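PDB 4U10: poly-beta-1,6-N-acetyl-D-glucosamine N-deacetylase from Aggregatibacter actinomycetemcomitans, which probably removes acetyl groups from the N-acetylglucosamine units of poly-beta-1,6-N-acetyl-D-glucosamine in a metal-dependent hydrolysis, through the polysaccharide deacetylase domain that this fragment contains. Local coordinates for residues Phe124-Trp127 against Asp128-Arg131; Ala142-Asp146 against Asn147-Gly151; Tyr174-Lys177 against Thr178-Lys181. One frame throughout, in Å; residues are numbered along the deposited sequence.

Interaction 1 (Phe124-Trp127 against Asp128-Arg131). Unlike the reference sequence in segment 128-131: Asp128 (reference Glu).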
loop_
_atom_site.group_PDB
_atom_site.type_symbol
_atom_site.label_atom_id
_atom_site.label_comp_id
_atom_site.label_asym_id
_atom_site.label_seq_id
_atom_site.Cartn_x
_atom_site.Cartn_y
_atom_site.Cartn_z
ATOM N N PHE A 124 -5.142 13.524 -3.504
ATOM C CA PHE A 124 -5.571 12.340 -2.755
ATOM C C PHE A 124 -7.046 12.189 -2.598
ATOM O O PHE A 124 -7.799 13.173 -2.639
ATOM C CB PHE A 124 -4.880 12.312 -1.386
ATOM C CG PHE A 124 -3.389 12.403 -1.493
ATOM C CD1 PHE A 124 -2.658 11.336 -1.899
ATOM C CD2 PHE A 124 -2.722 13.621 -1.309
ATOM C CE1 PHE A 124 -1.277 11.438 -2.074
ATOM C CE2 PHE A 124 -1.344 13.728 -1.472
ATOM C CZ PHE A 124 -0.624 12.645 -1.852
ATOM N N VAL A 125 -7.470 10.963 -2.360
ATOM C CA VAL A 125 -8.882 10.666 -2.103
ATOM C C VAL A 125 -9.449 11.423 -0.878
ATOM O O VAL A 125 -8.701 11.856 -0.032
ATOM C CB VAL A 125 -9.182 9.144 -1.932
ATOM C CG1 VAL A 125 -8.961 8.351 -3.227
ATOM C CG2 VAL A 125 -8.418 8.529 -0.780
ATOM N N THR A 126 -10.766 11.537 -0.816
ATOM C CA THR A 126 -11.505 11.941 0.395
ATOM C C THR A 126 -12.001 10.668 1.099
ATOM O O THR A 126 -12.127 9.631 0.491
ATOM C CB THR A 126 -12.708 12.846 0.030
ATOM O OG1 THR A 126 -13.701 12.117 -0.696
ATOM C CG2 THR A 126 -12.313 14.031 -0.822
ATOM N N TRP A 127 -12.320 10.758 2.364
ATOM C CA TRP A 127 -12.844 9.612 3.094
ATOM C C TRP A 127 -14.196 9.064 2.610
ATOM O O TRP A 127 -14.455 7.863 2.760
ATOM C CB TRP A 127 -12.944 9.949 4.571
ATOM C CG TRP A 127 -11.626 10.005 5.318
ATOM C CD1 TRP A 127 -11.072 11.098 5.915
ATOM C CD2 TRP A 127 -10.740 8.926 5.560
ATOM N NE1 TRP A 127 -9.931 10.763 6.544
ATOM C CE2 TRP A 127 -9.664 9.442 6.321
ATOM C CE3 TRP A 127 -10.713 7.579 5.162
ATOM C CZ2 TRP A 127 -8.583 8.649 6.741
ATOM C CZ3 TRP A 127 -9.648 6.774 5.576
ATOM C CH2 TRP A 127 -8.588 7.316 6.373
ATOM N N ASP A 128 -15.051 9.955 2.068
ATOM C CA ASP A 128 -16.314 9.574 1.424
ATOM C C ASP A 128 -15.996 8.599 0.316
ATOM O O ASP A 128 -16.588 7.568 0.238
ATOM C CB ASP A 128 -17.073 10.772 0.790
ATOM C CG ASP A 128 -17.442 11.885 1.826
ATOM O OD1 ASP A 128 -17.915 11.583 2.977
ATOM O OD2 ASP A 128 -17.243 13.091 1.492
ATOM N N GLN A 129 -15.023 8.927 -0.515
ATOM C CA GLN A 129 -14.604 8.015 -1.590
ATOM C C GLN A 129 -14.109 6.675 -1.104
ATOM O O GLN A 129 -14.372 5.640 -1.718
ATOM C CB GLN A 129 -13.560 8.741 -2.399
ATOM C CG GLN A 129 -14.111 9.812 -3.261
ATOM C CD GLN A 129 -13.048 10.728 -3.853
ATOM O OE1 GLN A 129 -11.939 10.787 -3.392
ATOM N NE2 GLN A 129 -13.393 11.409 -4.918
ATOM N N VAL A 130 -13.409 6.666 0.034
ATOM C CA VAL A 130 -12.885 5.442 0.613
ATOM C C VAL A 130 -14.012 4.576 1.152
ATOM O O VAL A 130 -13.990 3.312 0.949
ATOM C CB VAL A 130 -11.926 5.736 1.766
ATOM C CG1 VAL A 130 -11.427 4.445 2.417
ATOM C CG2 VAL A 130 -10.775 6.616 1.307
ATOM N N ARG A 131 -14.960 5.220 1.873
ATOM C CA ARG A 131 -16.188 4.503 2.326
ATOM C C ARG A 131 -16.970 3.825 1.194
ATOM O O ARG A 131 -17.341 2.675 1.326
ATOM C CB ARG A 131 -17.127 5.430 3.136
ATOM C CG ARG A 131 -16.791 5.508 4.627
ATOM C CD ARG A 131 -17.880 6.310 5.359
ATOM N NE ARG A 131 -17.881 7.702 4.909
ATOM C CZ ARG A 131 -17.092 8.634 5.400
ATOM N NH1 ARG A 131 -16.226 8.320 6.384
ATOM N NH2 ARG A 131 -17.123 9.888 4.925
#
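Trp127 O accepts the N-H of Arg131 at the first turn of helix 127-135, at 2.8 Å from Arg131 N and nearly straight at hydrogen (171°). The same oxygen lies over the centre of one face of the Arg131 guanidinium, 3.8 Å above its plane. The arginine chain, bent at chi3 (-65°), folds back over the helix start and brings NH2 to Asp128 OD1, a 2.7 Å salt bridge that lies in the guanidinium plane but meets the carboxylate oxygen on its anti side and well out of the carboxylate plane. Asp128, which replaces the glutamate of the reference sequence, and Gln198, bonded to NH2 and NH1 respectively, hold the guanidinium over the first turn. One residue earlier, Thr126 and Gln129 form a capping box. Thr126 N gives a 2.9 Å bond to Gln129 OE1, reaching the amide oxygen from above its carbonyl plane. In return Gln129 N points to Thr126 OG1, a straight but weak bond at 3.5 Å. Thr126 chi1 (67°) sets OG1 between the backbone N and the carbonyl carbon, facing that N-H. Val130 N closes the turn on Thr126 O at 3.3 Å. On the buried side Val130 CG2 packs against Val125 CG2 (3.7 Å) and lies obliquely to the Trp127 ring near CE3. Trp127 NE1 is hydrogen-bonded to Asp105. Around this N-terminus, Leu104 of helix 101-104 touches Val125, Trp127 and Val130; Tyr81 of helix 79-91 meets Val125 and Gln129, while helix 177-199 packs on Trp127, Val130 and Arg131.

Interaction 2 (Ala142-Asp146 against Asn147-Gly151). With ZN (zinc ion), chain C.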
loop_
_atom_site.group_PDB
_atom_site.type_symbol
_atom_site.label_atom_id
_atom_site.label_comp_id
_atom_site.label_asym_id
_atom_site.label_seq_id
_atom_site.Cartn_x
_atom_site.Cartn_y
_atom_site.Cartn_z
ATOM N N ALA A 142 -6.098 -0.785 4.081
ATOM C CA ALA A 142 -4.929 -1.022 4.900
ATOM C C ALA A 142 -4.281 0.274 5.299
ATOM O O ALA A 142 -4.479 1.312 4.671
ATOM C CB ALA A 142 -3.949 -1.842 4.137
ATOM N N SER A 143 -3.438 0.206 6.311
ATOM C CA SER A 143 -2.622 1.355 6.674
ATOM C C SER A 143 -1.389 1.440 5.820
ATOM O O SER A 143 -0.829 0.392 5.368
ATOM C CB SER A 143 -2.192 1.216 8.129
ATOM O OG SER A 143 -1.398 2.280 8.555
ATOM N N HIS A 144 -0.892 2.691 5.690
ATOM C CA HIS A 144 0.380 3.013 5.047
ATOM C C HIS A 144 1.032 4.116 5.890
ATOM O O HIS A 144 1.761 4.972 5.365
ATOM C CB HIS A 144 0.101 3.533 3.647
ATOM C CG HIS A 144 1.236 3.439 2.665
ATOM N ND1 HIS A 144 2.111 2.374 2.585
ATOM C CD2 HIS A 144 1.490 4.205 1.580
ATOM C CE1 HIS A 144 2.901 2.534 1.549
ATOM N NE2 HIS A 144 2.527 3.630 0.910
ATOM N N THR A 145 0.875 3.977 7.209
ATOM C CA THR A 145 1.306 4.884 8.290
ATOM C C THR A 145 0.391 6.082 8.311
ATOM O O THR A 145 -0.395 6.235 7.416
ATOM C CB THR A 145 2.807 5.330 8.235
ATOM O OG1 THR A 145 2.950 6.299 7.204
ATOM C CG2 THR A 145 3.697 4.124 7.896
ATOM N N ASP A 146 0.396 6.809 9.444
ATOM C CA ASP A 146 -0.302 8.041 9.546
ATOM C C ASP A 146 0.482 9.171 8.840
ATOM O O ASP A 146 0.021 9.793 7.890
ATOM C CB ASP A 146 -0.627 8.408 11.021
ATOM C CG ASP A 146 -1.805 9.392 11.105
ATOM O OD1 ASP A 146 -2.795 9.222 10.328
ATOM O OD2 ASP A 146 -1.758 10.270 11.981
ATOM N N ASN A 147 1.652 9.433 9.338
ATOM C CA ASN A 147 2.523 10.468 8.799
ATOM C C ASN A 147 4.014 10.051 8.799
ATOM O O ASN A 147 4.890 10.810 9.178
ATOM C CB ASN A 147 2.311 11.756 9.574
ATOM C CG ASN A 147 3.069 12.913 8.981
ATOM O OD1 ASN A 147 3.324 12.920 7.827
ATOM N ND2 ASN A 147 3.481 13.829 9.783
ATOM N N LEU A 148 4.296 8.816 8.364
ATOM C CA LEU A 148 5.675 8.321 8.213
ATOM C C LEU A 148 6.021 7.883 6.770
ATOM O O LEU A 148 6.908 7.022 6.532
ATOM C CB LEU A 148 5.940 7.222 9.259
ATOM C CG LEU A 148 5.914 7.612 10.745
ATOM C CD1 LEU A 148 5.942 6.379 11.628
ATOM C CD2 LEU A 148 6.998 8.622 11.154
ATOM N N HIS A 149 5.372 8.537 5.801
ATOM C CA HIS A 149 5.632 8.298 4.403
ATOM C C HIS A 149 6.495 9.441 3.931
ATOM O O HIS A 149 6.114 10.185 3.020
ATOM C CB HIS A 149 4.349 8.318 3.638
ATOM C CG HIS A 149 4.420 7.621 2.328
ATOM N ND1 HIS A 149 5.127 8.096 1.254
ATOM C CD2 HIS A 149 3.883 6.446 1.927
ATOM C CE1 HIS A 149 5.040 7.251 0.255
ATOM N NE2 HIS A 149 4.241 6.266 0.619
ATOM N N HIS A 150 7.585 9.664 4.657
ATOM C CA HIS A 150 8.552 10.768 4.362
ATOM C C HIS A 150 9.900 10.333 4.906
ATOM O O HIS A 150 9.986 9.291 5.585
ATOM C CB HIS A 150 8.126 12.109 4.969
ATOM C CG HIS A 150 8.015 12.095 6.476
ATOM N ND1 HIS A 150 9.095 12.249 7.313
ATOM C CD2 HIS A 150 6.954 11.884 7.286
ATOM C CE1 HIS A 150 8.698 12.194 8.569
ATOM N NE2 HIS A 150 7.398 11.994 8.579
ATOM N N GLY A 151 10.950 11.083 4.587
ATOM C CA GLY A 151 12.241 10.921 5.220
ATOM C C GLY A 151 12.443 11.645 6.537
ATOM O O GLY A 151 11.736 12.601 6.874
HETATM ZN ZN ZN C . 3.630 4.674 -0.536
HETATM O O HOH W 1 4.800 3.306 -1.070
#
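Thr145 and Leu148 come within 5.6 Å, measured CA to CA, where the loop between strands 139-141 and 151-153 doubles back, with Thr145 at a positive phi of 74°. The turn is pinned by Thr145 OG1, which accepts from Leu148 N at 3.1 Å and donates to His144 O at 2.6 Å, in the carbonyl plane and on a lone pair. Ser143 OG takes the N-H of Thr145, forming an ST turn. The fold of this loop brings His144 and His149 to one zinc, each bound through NE2 at 2.1 Å. Both rings swing out with CG anti to the backbone N and meet obliquely, planes 64° apart. His144 NE2 lies at the edge of the His149 ring, 3.2 Å from His149 NE2, a closeness imposed by the shared metal. Val207 O accepts from His144 ND1, which, with the NE2-zinc bond, helps to fix the ring's rotation. Asp75 and a water, its O 1.9 Å from the zinc, complete four ligands. This is the Asp-His-His arrangement of family 4 carbohydrate esterases. Zinc probably polarises the bound water, but it is reported as inhibitory here, so the site marks where metal binds without making zinc the active metal.

Interaction 3 (Tyr174-Lys177 against Thr178-Lys181)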
loop_
_atom_site.group_PDB
_atom_site.type_symbol
_atom_site.label_atom_id
_atom_site.label_comp_id
_atom_site.label_asym_id
_atom_site.label_seq_id
_atom_site.Cartn_x
_atom_site.Cartn_y
_atom_site.Cartn_z
ATOM N N TYR A 174 20.983 11.673 18.019
ATOM C CA TYR A 174 20.131 10.545 17.606
ATOM C C TYR A 174 19.040 10.264 18.634
ATOM O O TYR A 174 19.226 10.316 19.852
ATOM C CB TYR A 174 20.954 9.250 17.354
ATOM C CG TYR A 174 21.945 9.330 16.246
ATOM C CD1 TYR A 174 21.594 8.993 14.968
ATOM C CD2 TYR A 174 23.272 9.742 16.472
ATOM C CE1 TYR A 174 22.501 9.068 13.940
ATOM C CE2 TYR A 174 24.175 9.844 15.433
ATOM C CZ TYR A 174 23.807 9.483 14.171
ATOM O OH TYR A 174 24.677 9.518 13.087
ATOM N N GLU A 175 17.850 9.992 18.119
ATOM C CA GLU A 175 16.794 9.406 18.933
ATOM C C GLU A 175 17.259 8.250 19.752
ATOM O O GLU A 175 17.951 7.414 19.263
ATOM C CB GLU A 175 15.705 8.816 18.016
ATOM C CG GLU A 175 14.641 9.812 17.646
ATOM C CD GLU A 175 13.563 9.190 16.786
ATOM O OE1 GLU A 175 13.869 8.281 15.972
ATOM O OE2 GLU A 175 12.418 9.593 17.017
ATOM N N SER A 176 16.749 8.101 20.945
ATOM C CA SER A 176 17.018 6.881 21.669
ATOM C C SER A 176 16.176 5.758 21.070
ATOM O O SER A 176 15.281 6.009 20.279
ATOM C CB SER A 176 16.728 7.074 23.135
ATOM O OG SER A 176 15.383 7.321 23.347
ATOM N N LYS A 177 16.552 4.522 21.365
ATOM C CA LYS A 177 15.814 3.398 20.790
ATOM C C LYS A 177 14.379 3.485 21.303
ATOM O O LYS A 177 13.452 3.194 20.550
ATOM C CB LYS A 177 16.476 2.066 21.131
ATOM C CG LYS A 177 16.011 0.889 20.294
ATOM C CD LYS A 177 16.108 1.158 18.786
ATOM C CE LYS A 177 16.112 -0.137 18.062
ATOM N NZ LYS A 177 16.728 -1.159 18.967
ATOM N N THR A 178 14.206 3.955 22.515
ATOM C CA THR A 178 12.936 4.152 23.093
ATOM C C THR A 178 12.150 5.260 22.461
ATOM O O THR A 178 10.966 5.106 22.282
ATOM C CB THR A 178 13.103 4.340 24.615
ATOM O OG1 THR A 178 13.606 3.098 25.122
ATOM C CG2 THR A 178 11.822 4.559 25.224
ATOM N N GLU A 179 12.803 6.360 22.103
ATOM C CA GLU A 179 12.138 7.466 21.403
ATOM C C GLU A 179 11.700 6.978 19.978
ATOM O O GLU A 179 10.606 7.224 19.528
ATOM C CB GLU A 179 13.071 8.689 21.346
ATOM C CG GLU A 179 13.598 9.151 22.711
ATOM C CD GLU A 179 14.427 10.454 22.710
ATOM O OE1 GLU A 179 15.569 10.549 22.122
ATOM O OE2 GLU A 179 13.877 11.431 23.335
ATOM N N TYR A 180 12.572 6.259 19.299
ATOM C CA TYR A 180 12.321 5.784 17.962
ATOM C C TYR A 180 11.141 4.795 17.965
ATOM O O TYR A 180 10.184 4.903 17.167
ATOM C CB TYR A 180 13.640 5.164 17.423
ATOM C CG TYR A 180 13.480 4.345 16.191
ATOM C CD1 TYR A 180 12.651 4.775 15.133
ATOM C CD2 TYR A 180 14.144 3.105 16.070
ATOM C CE1 TYR A 180 12.508 4.002 14.024
ATOM C CE2 TYR A 180 14.000 2.330 14.960
ATOM C CZ TYR A 180 13.164 2.748 13.956
ATOM O OH TYR A 180 13.017 1.920 12.857
ATOM N N LYS A 181 11.156 3.861 18.899
ATOM C CA LYS A 181 10.062 2.918 18.961
ATOM C C LYS A 181 8.734 3.587 19.243
ATOM O O LYS A 181 7.686 3.193 18.680
ATOM C CB LYS A 181 10.297 1.810 19.981
ATOM C CG LYS A 181 9.108 0.848 19.984
ATOM C CD LYS A 181 9.324 -0.455 20.737
ATOM C CE LYS A 181 8.198 -1.443 20.472
ATOM N NZ LYS A 181 8.152 -1.801 19.019
#
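Ser176 and Glu179 meet in a capping box at the start of helix 177-199. Ser176 N donates to Glu179 OE1 at 3.0 Å, and the carboxylate receives it on its anti lone pair, away from its other oxygen. The reciprocal bond, from Glu179 N to Ser176 OG, is less certain, because the hydroxyl stands too close to a neighbouring carbon in the model. Glu179 runs extended beyond CG (chi2 -174°), which carries the carboxylate back past the serine to the N-H before the helix. Behind the box the first helical bonds take over: Tyr180 N to Ser176 O and Lys181 N to Lys177 O, both 2.9 Å. Across Tyr180 at about a right angle comes Glu175, whose OE1 reaches Tyr180 CB at 3.4 Å, with carboxylate and ring planes 44° apart. Lys177 is modelled in two conformers, so its contact at the edge of the Tyr180 ring is uncertain. The two glutamates stay well separated, Glu175 OE2 and Glu179 OE1 being 6.1 Å apart, so any repulsion between them is probably modest.

The second shell holds these groups in place. Glu175 OE1 is engaged by the Arg183 guanidinium in a salt bridge and by Glu168 N in a hydrogen bond, which probably favours the charged carboxylate. Tyr180 OH bonds to Val164 O and to Asn214 ND2, and Lys181 NZ forms a salt bridge with Asp219. The contact lies at the surface, where the chain leaves strand 173-174 and enters helix 177-199; Val216 of helix 215-222 packs on Tyr180 and Lys181, and Pro167 in a loop touches Tyr180.

In the fold
The three contacts follow one another along the chain, all in its polysaccharide deacetylase part. Interactions 1 and 3 both cap helix N-termini, of helices 127-135 and 177-199, whereas interaction 2 is the zinc-binding loop that follows strand 139-141 of the mixed sheet. Centre to centre, interactions 1 and 2 lie about 17 Å apart, 2 and 3 about 18 Å, and 1 and 3 about 34 Å. Helix 177-199 relates all three: it begins in interaction 3, passes beside the loop of interaction 2 through Asp187, Phe188 and Ser191, and reaches interaction 1 through Ser194, Gln198 and Ile199. One long helix therefore runs from the surface past the metal site.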